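PDB 4YMU: ABC-type amino acid transport system, permease component from Caldanaerobacter subterraneus subsp. tengcongensis MB4, which probably acts as a membrane permease subunit that helps carry amino acids across the cell membrane, and holds arginine in this crystal. Local coordinates for residues Asn151-Ile154 with Val155-Glu159; Ser57-Glu60 with Val61-Thr65; Ile195-Val198 with Met199-Phe203; Thr172-Ala175 with Asp176-Gln179; Arg184-Glu187 with Pro188-Ile192. All coordinates share one frame; numbering follows the deposited sequence.

In the fold
Contact 1 forms part of the arginine pocket; the other four lie on other helices, and of these only contact 3 touches it. Contact 3, centred about 11 Å from contact 1, packs against it through Phe203, which touches Phe153, Ile154 and Leu157. Contact 2 lies about 18 Å from contact 1, centre to centre, and does not touch it within the chain. It ends at Gly64, whose CA is about 7 Å from a bound arginine. Contacts 4 and 5 have centres about 8 Å apart and join through Asp176 OD1 and Tyr185 OH, 3.2 Å apart, probably a hydrogen bond. Contacts 3 and 5 share helix 186-214. All five reach the second subunit.

Contact 1. Residues Asn151-Ile154 with Val155-Glu159; sequences NEFI and VMLKE. With ARG (arginine), chain I; ARG (arginine), chain J.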
# COMPACT_ATOMS: atom_id res chain seq x y z
N ASN C 151 -14.15 -8.78 10.12
CA ASN C 151 -13.34 -8.18 11.16
C ASN C 151 -14.15 -7.27 12.07
O ASN C 151 -13.84 -7.12 13.25
CB ASN C 151 -12.21 -7.40 10.52
CG ASN C 151 -11.46 -6.55 11.51
OD1 ASN C 151 -11.68 -5.34 11.60
ND2 ASN C 151 -10.54 -7.16 12.25
N GLU C 152 -15.19 -6.65 11.51
CA GLU C 152 -16.05 -5.78 12.29
C GLU C 152 -16.75 -6.60 13.36
O GLU C 152 -16.76 -6.22 14.53
CB GLU C 152 -17.04 -5.06 11.37
CG GLU C 152 -18.26 -4.46 12.07
CD GLU C 152 -17.97 -3.18 12.86
OE1 GLU C 152 -16.79 -2.85 13.11
OE2 GLU C 152 -18.96 -2.50 13.23
N PHE C 153 -17.31 -7.73 12.95
CA PHE C 153 -17.96 -8.67 13.84
C PHE C 153 -17.06 -9.05 15.00
O PHE C 153 -17.48 -9.02 16.15
CB PHE C 153 -18.34 -9.93 13.06
CG PHE C 153 -18.93 -11.03 13.91
CD1 PHE C 153 -18.11 -11.99 14.48
CD2 PHE C 153 -20.29 -11.09 14.14
CE1 PHE C 153 -18.64 -13.00 15.27
CE2 PHE C 153 -20.84 -12.10 14.91
CZ PHE C 153 -20.00 -13.06 15.48
N ILE C 154 -15.82 -9.42 14.71
CA ILE C 154 -14.90 -9.84 15.77
C ILE C 154 -14.72 -8.72 16.79
O ILE C 154 -14.74 -8.96 17.99
CB ILE C 154 -13.53 -10.27 15.20
CG1 ILE C 154 -13.67 -11.52 14.34
CG2 ILE C 154 -12.52 -10.49 16.32
CD1 ILE C 154 -12.37 -12.01 13.74
N VAL C 155 -14.58 -7.49 16.29
CA VAL C 155 -14.40 -6.33 17.16
C VAL C 155 -15.66 -6.09 18.01
O VAL C 155 -15.57 -5.76 19.20
CB VAL C 155 -14.11 -5.07 16.32
CG1 VAL C 155 -14.15 -3.83 17.19
CG2 VAL C 155 -12.76 -5.20 15.66
N MET C 156 -16.82 -6.28 17.39
CA MET C 156 -18.09 -6.04 18.05
C MET C 156 -18.38 -7.03 19.17
O MET C 156 -19.15 -6.72 20.06
CB MET C 156 -19.22 -6.05 17.02
CG MET C 156 -19.28 -4.79 16.19
SD MET C 156 -19.70 -3.33 17.18
CE MET C 156 -21.49 -3.47 17.13
N LEU C 157 -17.78 -8.22 19.12
CA LEU C 157 -17.90 -9.20 20.20
C LEU C 157 -17.34 -8.58 21.47
O LEU C 157 -17.99 -8.56 22.51
CB LEU C 157 -17.13 -10.48 19.89
CG LEU C 157 -17.83 -11.45 18.93
CD1 LEU C 157 -17.02 -12.72 18.78
CD2 LEU C 157 -19.24 -11.76 19.41
N LYS C 158 -16.12 -8.07 21.37
CA LYS C 158 -15.54 -7.38 22.49
C LYS C 158 -16.41 -6.18 22.86
O LYS C 158 -16.72 -5.95 24.03
CB LYS C 158 -14.11 -6.95 22.17
CG LYS C 158 -13.17 -8.11 21.93
CD LYS C 158 -11.70 -7.67 21.89
CE LYS C 158 -11.41 -6.81 20.67
NZ LYS C 158 -10.07 -6.13 20.76
N GLU C 159 -16.86 -5.44 21.85
CA GLU C 159 -17.62 -4.23 22.11
C GLU C 159 -18.92 -4.47 22.90
O GLU C 159 -19.30 -3.64 23.72
CB GLU C 159 -17.90 -3.46 20.82
CG GLU C 159 -16.66 -2.80 20.22
CD GLU C 159 -16.09 -1.68 21.09
OE1 GLU C 159 -16.83 -1.14 21.93
OE2 GLU C 159 -14.91 -1.32 20.92
N ARG I . -14.95 1.39 21.86
CA ARG I . -14.73 2.45 20.87
C ARG I . -15.81 3.52 20.92
O ARG I . -15.68 4.56 20.27
CB ARG I . -14.69 1.88 19.46
CG ARG I . -16.01 1.39 18.93
CD ARG I . -15.79 0.65 17.62
NE ARG I . -17.04 0.33 16.95
CZ ARG I . -17.14 -0.48 15.90
NH1 ARG I . -18.33 -0.71 15.35
NH2 ARG I . -16.05 -1.07 15.42
OXT ARG I . -16.82 3.34 21.60
N ARG J . -13.30 -1.34 23.10
CA ARG J . -12.52 -2.41 22.47
C ARG J . -12.12 -3.47 23.48
O ARG J . -11.73 -4.58 23.09
CB ARG J . -11.27 -1.84 21.79
CG ARG J . -10.20 -1.34 22.75
CD ARG J . -9.12 -0.61 22.00
NE ARG J . -7.96 -0.31 22.85
CZ ARG J . -6.96 0.48 22.48
NH1 ARG J . -6.97 1.05 21.28
NH2 ARG J . -5.94 0.70 23.30
OXT ARG J . -12.15 -3.24 24.70
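Glu152 OE2 is gripped by NH1 of the chain I arginine at 2.8 Å and is also hydrogen-bonded to Ser99 OG. Its twin OE1 takes NH2 of the same guanidinium at 3.0 Å, so the carboxylate holds that group by two nitrogens. One turn on, Met156 crosses Glu152 at a slant, with CG 3.8 Å from OE2. Its chain bends at chi2, which brings SD to 3.5 Å from NH1 of the chain I arginine. Two turns from Glu152, Glu159 OE2 accepts hydrogen bonds from the amino groups of both ligands, at 2.9 Å from N of the chain I arginine and 2.7 Å from N of the chain J arginine. The helix thus holds the chain I arginine by its guanidinium and its amino group. An alanine in place of Glu152 would probably leave the guanidinium without its charged mate and less firmly held. Away from the ligands, Phe153 CE1 rests 3.9 Å from Leu157 CD1. Helix 129-160 gives one pocket wall, which Asn98, Ser99 and others complete. Glu152 and Met156 lean on helix 87-112, Met156 and Leu157 on helix 12-44, and Ile154 and Leu157 on helix 186-214. Lys158 NZ reaches Arg63 O of the second subunit.

Contact 2. Residues Ser57-Glu60 with Val61-Thr65; sequences SYIE and VIRGT
Ile62 CD1 sits squarely over the ring of Tyr58, and this is the tight part of the contact. The methyl is 3.4 Å from the ring centroid and 14° off the normal, a close CH-pi contact, with CZ its nearest ring atom at 3.3 Å. Tyr58 has CG anti to the backbone N (chi1 177°), which puts the ring where Ile62 CD1 can lie on its face. Next to this pair, Ile59 CG2 touches Arg63 CD at 3.8 Å as the two chains run side by side. The other side of the helix is looser. Glu60 and Val61 lie on the surface of the subunit, where they pack on Leu201 and Phe197 of the second subunit. An alanine replacing Tyr58 would probably leave Ile62 CD1 without its aromatic partner and Ser100 OG without the phenol. Helix 49-63 closes with Gly64 N bonded to Glu60 O at 2.8 Å, and Gly64 then leaves helical geometry. The chemistry is thus split. Carbon packs on carbon between the turns, while the tyrosine hydroxyl and the carbonyl of Arg63, bonded to Lys158 of the second subunit, find polar partners outside them.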
# COMPACT_ATOMS: atom_id res chain seq x y z
N SER C 57 -22.68 13.38 8.31
CA SER C 57 -22.83 13.84 9.68
C SER C 57 -23.11 12.68 10.63
O SER C 57 -22.48 12.57 11.68
CB SER C 57 -23.91 14.91 9.78
OG SER C 57 -23.46 16.13 9.23
N TYR C 58 -24.04 11.81 10.24
CA TYR C 58 -24.35 10.58 10.96
C TYR C 58 -23.08 9.79 11.25
O TYR C 58 -22.74 9.53 12.41
CB TYR C 58 -25.31 9.74 10.13
CG TYR C 58 -25.69 8.39 10.70
CD1 TYR C 58 -26.85 8.22 11.44
CD2 TYR C 58 -24.91 7.27 10.44
CE1 TYR C 58 -27.21 6.97 11.94
CE2 TYR C 58 -25.26 6.03 10.94
CZ TYR C 58 -26.41 5.88 11.68
OH TYR C 58 -26.74 4.64 12.16
N ILE C 59 -22.39 9.41 10.17
CA ILE C 59 -21.14 8.64 10.24
C ILE C 59 -20.10 9.28 11.15
O ILE C 59 -19.58 8.64 12.08
CB ILE C 59 -20.55 8.45 8.83
CG1 ILE C 59 -21.49 7.58 8.00
CG2 ILE C 59 -19.16 7.83 8.91
CD1 ILE C 59 -21.13 7.52 6.55
N GLU C 60 -19.82 10.55 10.89
CA GLU C 60 -18.80 11.29 11.62
C GLU C 60 -19.12 11.35 13.11
O GLU C 60 -18.27 11.03 13.95
CB GLU C 60 -18.74 12.71 11.04
CG GLU C 60 -17.45 13.48 11.30
CD GLU C 60 -17.29 14.67 10.37
OE1 GLU C 60 -18.31 15.11 9.78
OE2 GLU C 60 -16.15 15.17 10.24
N VAL C 61 -20.36 11.70 13.42
CA VAL C 61 -20.79 11.87 14.80
C VAL C 61 -20.73 10.54 15.54
O VAL C 61 -20.21 10.48 16.64
CB VAL C 61 -22.19 12.50 14.91
CG1 VAL C 61 -22.77 12.27 16.29
CG2 VAL C 61 -22.11 13.99 14.60
N ILE C 62 -21.25 9.49 14.92
CA ILE C 62 -21.25 8.18 15.57
C ILE C 62 -19.86 7.59 15.79
O ILE C 62 -19.57 7.03 16.85
CB ILE C 62 -22.16 7.22 14.83
CG1 ILE C 62 -23.60 7.70 14.97
CG2 ILE C 62 -22.04 5.82 15.39
CD1 ILE C 62 -24.53 6.94 14.16
N ARG C 63 -18.97 7.74 14.81
CA ARG C 63 -17.63 7.19 14.96
C ARG C 63 -16.80 8.08 15.88
O ARG C 63 -15.87 7.60 16.54
CB ARG C 63 -16.96 7.04 13.60
CG ARG C 63 -17.67 6.08 12.66
CD ARG C 63 -16.95 5.98 11.32
NE ARG C 63 -15.61 5.43 11.45
CZ ARG C 63 -14.53 6.04 10.98
NH1 ARG C 63 -14.65 7.21 10.36
NH2 ARG C 63 -13.32 5.49 11.14
N GLY C 64 -17.15 9.36 15.94
CA GLY C 64 -16.35 10.31 16.69
C GLY C 64 -16.81 10.45 18.13
O GLY C 64 -16.37 11.37 18.84
N THR C 65 -17.65 9.51 18.57
CA THR C 65 -18.33 9.60 19.85
C THR C 65 -18.45 8.21 20.52
O THR C 65 -18.68 7.21 19.83
CB THR C 65 -19.70 10.30 19.62
OG1 THR C 65 -19.95 11.25 20.65
CG2 THR C 65 -20.83 9.30 19.48

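Contact 3. Residues Ile195-Val198 with Met199-Phe203; sequences IYFV and MTLTF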
# COMPACT_ATOMS: atom_id res chain seq x y z
N ILE C 195 -12.86 -16.91 27.91
CA ILE C 195 -13.87 -17.22 26.89
C ILE C 195 -13.83 -16.20 25.75
O ILE C 195 -13.92 -16.57 24.57
CB ILE C 195 -15.30 -17.30 27.47
CG1 ILE C 195 -15.42 -18.40 28.52
CG2 ILE C 195 -16.31 -17.58 26.38
CD1 ILE C 195 -16.85 -18.62 29.00
N TYR C 196 -13.69 -14.92 26.09
CA TYR C 196 -13.61 -13.86 25.08
C TYR C 196 -12.41 -14.09 24.18
O TYR C 196 -12.51 -13.95 22.97
CB TYR C 196 -13.52 -12.46 25.72
CG TYR C 196 -14.86 -11.82 26.04
CD1 TYR C 196 -15.72 -11.43 25.02
CD2 TYR C 196 -15.26 -11.61 27.36
CE1 TYR C 196 -16.94 -10.84 25.31
CE2 TYR C 196 -16.49 -11.03 27.66
CZ TYR C 196 -17.34 -10.65 26.63
OH TYR C 196 -18.56 -10.07 26.92
N PHE C 197 -11.30 -14.47 24.78
CA PHE C 197 -10.06 -14.70 24.07
C PHE C 197 -10.21 -15.85 23.08
O PHE C 197 -9.88 -15.71 21.90
CB PHE C 197 -8.93 -15.02 25.03
CG PHE C 197 -7.60 -15.17 24.36
CD1 PHE C 197 -6.93 -14.06 23.88
CD2 PHE C 197 -7.04 -16.42 24.18
CE1 PHE C 197 -5.70 -14.19 23.25
CE2 PHE C 197 -5.81 -16.56 23.55
CZ PHE C 197 -5.14 -15.45 23.08
N VAL C 198 -10.71 -16.98 23.57
CA VAL C 198 -10.91 -18.14 22.72
C VAL C 198 -11.87 -17.84 21.57
O VAL C 198 -11.66 -18.29 20.44
CB VAL C 198 -11.31 -19.39 23.55
CG1 VAL C 198 -12.12 -20.36 22.72
CG2 VAL C 198 -10.06 -20.05 24.12
N MET C 199 -12.90 -17.05 21.85
CA MET C 199 -13.82 -16.63 20.79
C MET C 199 -13.10 -15.80 19.73
O MET C 199 -13.28 -16.00 18.51
CB MET C 199 -14.97 -15.82 21.37
CG MET C 199 -16.33 -16.42 21.13
SD MET C 199 -17.59 -15.27 21.69
CE MET C 199 -16.83 -14.70 23.22
N THR C 200 -12.30 -14.85 20.21
CA THR C 200 -11.54 -13.96 19.35
C THR C 200 -10.64 -14.78 18.42
O THR C 200 -10.69 -14.60 17.20
CB THR C 200 -10.70 -12.98 20.18
OG1 THR C 200 -11.51 -11.87 20.58
CG2 THR C 200 -9.49 -12.47 19.37
N LEU C 201 -9.86 -15.68 18.99
CA LEU C 201 -8.97 -16.57 18.24
C LEU C 201 -9.74 -17.39 17.21
O LEU C 201 -9.34 -17.45 16.04
CB LEU C 201 -8.24 -17.53 19.17
CG LEU C 201 -7.04 -17.03 19.97
CD1 LEU C 201 -6.34 -18.22 20.57
CD2 LEU C 201 -6.08 -16.21 19.12
N THR C 202 -10.80 -18.05 17.65
CA THR C 202 -11.60 -18.88 16.76
C THR C 202 -12.04 -18.10 15.52
O THR C 202 -11.72 -18.47 14.38
CB THR C 202 -12.84 -19.45 17.47
OG1 THR C 202 -12.43 -20.25 18.58
CG2 THR C 202 -13.68 -20.28 16.52
N PHE C 203 -12.75 -17.00 15.75
CA PHE C 203 -13.29 -16.22 14.64
C PHE C 203 -12.20 -15.56 13.78
O PHE C 203 -12.40 -15.35 12.58
CB PHE C 203 -14.29 -15.17 15.12
CG PHE C 203 -15.61 -15.75 15.55
CD1 PHE C 203 -16.36 -16.52 14.68
CD2 PHE C 203 -16.14 -15.47 16.81
CE1 PHE C 203 -17.61 -17.04 15.07
CE2 PHE C 203 -17.38 -15.97 17.21
CZ PHE C 203 -18.12 -16.76 16.33
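Leu201 sets its branched end over one face of the Phe197 ring. Its CG is the bump, 4.2 Å from the ring centroid and 26° off the normal, a CH-pi contact. The methyl CD1 reaches further toward the rim and comes to 3.5 Å from CE2. A chi1 of -176° puts CG of Phe197 opposite the backbone N and stands the ring out from the helix, and Leu201 leans back to meet it.

A second bump is the tip of Met199. Its chain bends at chi3 and folds CE back over the preceding turn. There CE fills the hollow between Ile195 and Tyr196. It lies 3.7 Å from Ile195 O, 3.8 Å from Tyr196 CA and 3.9 Å from Tyr196 CD1. The ring and the thioether chain point the same way.

The third fit is polar. Thr202 turns its hydroxyl back toward Val198, and OG1 donates to Val198 O at 2.8 Å. Thr202 N donates to the same oxygen at 2.9 Å, and the two donors come from opposite faces of the carbonyl plane. One carbonyl is thus gripped twice, and the threonine hydroxyl is satisfied within its own helix, a common arrangement in transmembrane segments.

These turns of helix 186-214 lie in its predicted transmembrane part. Met199 lies against Leu19 and Leu23 of helix 12-44 and Leu157 of helix 129-160. Phe197 and Leu201 both pack on Glu60 of the second subunit, and Thr200 OG1 makes a hydrogen bond to Gly64 O of the second subunit.

Contact 4. Residues Thr172-Ala175 with Asp176-Gln179; sequences TRQA and DIIQ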
# COMPACT_ATOMS: atom_id res chain seq x y z
N THR C 172 -20.33 -11.02 30.25
CA THR C 172 -19.62 -10.22 31.24
C THR C 172 -20.45 -10.07 32.53
O THR C 172 -19.92 -10.10 33.65
CB THR C 172 -19.24 -8.84 30.66
OG1 THR C 172 -18.22 -9.01 29.66
CG2 THR C 172 -18.68 -7.93 31.73
N ARG C 173 -21.76 -9.94 32.34
CA ARG C 173 -22.70 -9.77 33.45
C ARG C 173 -22.63 -10.94 34.43
O ARG C 173 -22.83 -10.75 35.63
CB ARG C 173 -24.12 -9.59 32.93
CG ARG C 173 -25.15 -9.24 33.98
CD ARG C 173 -24.68 -8.13 34.92
NE ARG C 173 -25.80 -7.27 35.31
CZ ARG C 173 -26.79 -7.62 36.13
NH1 ARG C 173 -26.82 -8.83 36.67
NH2 ARG C 173 -27.75 -6.75 36.41
N GLN C 174 -22.33 -12.13 33.92
CA GLN C 174 -22.26 -13.34 34.73
C GLN C 174 -21.41 -13.16 35.98
O GLN C 174 -21.78 -13.63 37.05
CB GLN C 174 -21.75 -14.53 33.92
CG GLN C 174 -22.59 -14.84 32.69
CD GLN C 174 -24.08 -14.88 32.99
OE1 GLN C 174 -24.56 -15.65 33.82
NE2 GLN C 174 -24.83 -14.04 32.28
N ALA C 175 -20.28 -12.47 35.85
CA ALA C 175 -19.39 -12.30 37.01
C ALA C 175 -20.08 -11.63 38.21
O ALA C 175 -19.74 -11.89 39.37
CB ALA C 175 -18.17 -11.55 36.63
N ASP C 176 -21.03 -10.74 37.93
CA ASP C 176 -21.82 -10.16 39.00
C ASP C 176 -22.66 -11.26 39.61
O ASP C 176 -22.52 -11.57 40.81
CB ASP C 176 -22.68 -8.99 38.52
CG ASP C 176 -21.86 -7.71 38.27
OD1 ASP C 176 -20.84 -7.48 38.97
OD2 ASP C 176 -22.27 -6.93 37.38
N ILE C 177 -23.49 -11.88 38.78
CA ILE C 177 -24.38 -12.95 39.22
C ILE C 177 -23.66 -13.95 40.12
O ILE C 177 -23.99 -14.10 41.31
CB ILE C 177 -24.99 -13.65 38.00
CG1 ILE C 177 -25.85 -12.65 37.22
CG2 ILE C 177 -25.81 -14.86 38.41
CD1 ILE C 177 -26.56 -13.24 36.01
N ILE C 178 -22.62 -14.57 39.58
CA ILE C 178 -21.81 -15.55 40.31
C ILE C 178 -21.27 -15.00 41.63
O ILE C 178 -21.35 -15.69 42.66
CB ILE C 178 -20.65 -16.06 39.43
CG1 ILE C 178 -21.21 -16.86 38.25
CG2 ILE C 178 -19.70 -16.93 40.23
CD1 ILE C 178 -20.25 -16.97 37.10
N GLN C 179 -20.75 -13.77 41.63
CA GLN C 179 -20.12 -13.27 42.85
C GLN C 179 -21.19 -13.09 43.92
O GLN C 179 -20.92 -13.26 45.12
CB GLN C 179 -19.34 -11.97 42.62
CG GLN C 179 -20.14 -10.69 42.89
CD GLN C 179 -20.05 -10.19 44.34
OE1 GLN C 179 -19.12 -10.51 45.08
NE2 GLN C 179 -21.01 -9.38 44.73
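Asp176 and Arg173 meet by charge and by carbon, without a salt bridge. Asp176 OD2 is 4.1 Å from Arg173 NE, well out of the guanidinium plane, so no N-H points at it. The two flat groups stand 67° apart, and the nearer touch is OD2 to the methylene CD at 3.6 Å. Any attraction is probably modest. The other carboxylate oxygen, OD1, has a partner in Tyr185 OH.

The van der Waals contacts run through Ile177, whose carbons lie against polar groups. Its CG1 lies at the edge of the Arg173 guanidinium, near its plane, 4.0 Å from NH1. The Arg173 chain sets out with CG across from its own N (chi1 -173°) and then bends twice, which brings its head across the isoleucine at about a right angle. Gln174 runs alongside Ile177, with OE1 3.8 Å from CD1.

Gln174-Gln179 lie in the short helix 174-182, which precedes the long helix 186-214 of this permease fold. Ala175 and Asp176 pack on Tyr189 of that helix, and Gln174, Ile177 and Ile178 touch Leu14 of helix 12-44.

The backbone bonds change along the segment. Arg173 O takes Asp176 N at 2.9 Å, three residues on, and only weakly Ile177 N. Gln174 O then takes Ile178 N at 2.8 Å, and Ala175 O takes Gln179 N at 3.1 Å, both four residues on. Before them, the side chain of Asp170 accepts the amides of Thr172 and Arg173 and its backbone O accepts Gln174 NE2, while Thr172 OG1 is hydrogen-bonded to Tyr196 OH.

Contact 5. Residues Arg184-Glu187 with Pro188-Ile192; sequences RYFE and PYIII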
# COMPACT_ATOMS: atom_id res chain seq x y z
N ARG C 184 -16.94 -14.03 45.02
CA ARG C 184 -15.73 -14.10 44.19
C ARG C 184 -15.93 -13.41 42.85
O ARG C 184 -16.82 -13.78 42.08
CB ARG C 184 -15.32 -15.56 43.97
CG ARG C 184 -14.87 -16.29 45.22
CD ARG C 184 -14.41 -17.71 44.93
NE ARG C 184 -13.81 -18.33 46.11
CZ ARG C 184 -12.60 -18.04 46.58
NH1 ARG C 184 -11.85 -17.13 45.98
NH2 ARG C 184 -12.14 -18.66 47.66
N TYR C 185 -15.10 -12.41 42.59
CA TYR C 185 -15.12 -11.68 41.32
C TYR C 185 -13.99 -12.15 40.41
O TYR C 185 -14.22 -12.39 39.23
CB TYR C 185 -14.94 -10.18 41.57
CG TYR C 185 -16.22 -9.40 41.68
CD1 TYR C 185 -17.15 -9.42 40.65
CD2 TYR C 185 -16.50 -8.61 42.80
CE1 TYR C 185 -18.33 -8.70 40.74
CE2 TYR C 185 -17.68 -7.89 42.90
CZ TYR C 185 -18.59 -7.93 41.86
OH TYR C 185 -19.77 -7.22 41.93
N PHE C 186 -12.79 -12.27 40.98
CA PHE C 186 -11.58 -12.67 40.27
C PHE C 186 -11.76 -13.85 39.33
O PHE C 186 -11.67 -13.70 38.10
CB PHE C 186 -10.49 -13.01 41.28
CG PHE C 186 -9.18 -13.37 40.66
CD1 PHE C 186 -8.22 -12.40 40.40
CD2 PHE C 186 -8.88 -14.69 40.34
CE1 PHE C 186 -7.00 -12.73 39.83
CE2 PHE C 186 -7.66 -15.03 39.76
CZ PHE C 186 -6.72 -14.05 39.51
N GLU C 187 -12.00 -15.02 39.89
CA GLU C 187 -12.06 -16.25 39.10
C GLU C 187 -13.09 -16.23 37.94
O GLU C 187 -12.75 -16.59 36.81
CB GLU C 187 -12.19 -17.50 40.00
CG GLU C 187 -12.74 -17.23 41.40
CD GLU C 187 -11.67 -16.88 42.44
OE1 GLU C 187 -11.65 -15.73 42.93
OE2 GLU C 187 -10.86 -17.76 42.79
N PRO C 188 -14.33 -15.76 38.19
CA PRO C 188 -15.24 -15.70 37.04
C PRO C 188 -14.83 -14.67 35.96
O PRO C 188 -15.16 -14.84 34.79
CB PRO C 188 -16.59 -15.32 37.67
CG PRO C 188 -16.23 -14.67 38.95
CD PRO C 188 -15.00 -15.37 39.44
N TYR C 189 -14.12 -13.62 36.36
CA TYR C 189 -13.64 -12.64 35.40
C TYR C 189 -12.53 -13.26 34.55
O TYR C 189 -12.55 -13.12 33.34
CB TYR C 189 -13.16 -11.36 36.09
CG TYR C 189 -14.28 -10.37 36.29
CD1 TYR C 189 -15.16 -10.07 35.25
CD2 TYR C 189 -14.50 -9.77 37.53
CE1 TYR C 189 -16.19 -9.17 35.43
CE2 TYR C 189 -15.54 -8.88 37.73
CZ TYR C 189 -16.39 -8.58 36.69
OH TYR C 189 -17.44 -7.70 36.88
N ILE C 190 -11.57 -13.92 35.19
CA ILE C 190 -10.55 -14.66 34.46
C ILE C 190 -11.20 -15.62 33.47
O ILE C 190 -10.87 -15.62 32.28
CB ILE C 190 -9.65 -15.46 35.39
CG1 ILE C 190 -8.77 -14.51 36.21
CG2 ILE C 190 -8.83 -16.43 34.59
CD1 ILE C 190 -7.74 -13.75 35.40
N ILE C 191 -12.17 -16.40 33.94
CA ILE C 191 -12.85 -17.36 33.08
C ILE C 191 -13.55 -16.69 31.90
O ILE C 191 -13.51 -17.18 30.77
CB ILE C 191 -13.87 -18.19 33.89
CG1 ILE C 191 -13.13 -19.13 34.84
CG2 ILE C 191 -14.81 -18.98 32.97
CD1 ILE C 191 -14.03 -20.15 35.48
N ILE C 192 -14.19 -15.56 32.17
CA ILE C 192 -14.90 -14.83 31.13
C ILE C 192 -13.92 -14.24 30.10
O ILE C 192 -14.14 -14.35 28.90
CB ILE C 192 -15.79 -13.72 31.73
CG1 ILE C 192 -16.99 -14.34 32.46
CG2 ILE C 192 -16.25 -12.76 30.66
CD1 ILE C 192 -17.65 -13.38 33.43
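Tyr189 and Tyr185 set their rings rim to rim, with Tyr189 CE2 3.4 Å from Tyr185 CD1. The planes differ by 13° and the centroids are 5.7 Å apart, so neither ring lies over the other. Next round the helix, Ile190 CG1 sits over one face of the Phe186 ring, 4.0 Å from its centroid and off toward the rim, as a CH-pi contact. In Phe186 a chi1 of -177° turns CG away from the backbone N, which places the ring face beside Ile190. Pro188 has no N-H to give, and its ring carbon CG sits 3.1 Å from Tyr185 O and 3.3 Å from Arg184 O. That suits the first turn of a helix. The next amide, Tyr189 N, bonds to Tyr185 O at 3.1 Å.

Further out, Arg184 NH1 makes a weak, long salt bridge to Glu187 OE1 at 3.4 Å. Glu187 OE2 also accepts Asp4 N, which ties the N-terminal segment to this turn. Gln80 OE1 of the second subunit takes the amides of Tyr185 and Phe186. Helix 186-214 starts here, with Tyr189 against Ala175 and Asp176 of helix 174-182, and Pro188 and Ile191 against Met8 of helix 6-9 and Phe15 of helix 12-44.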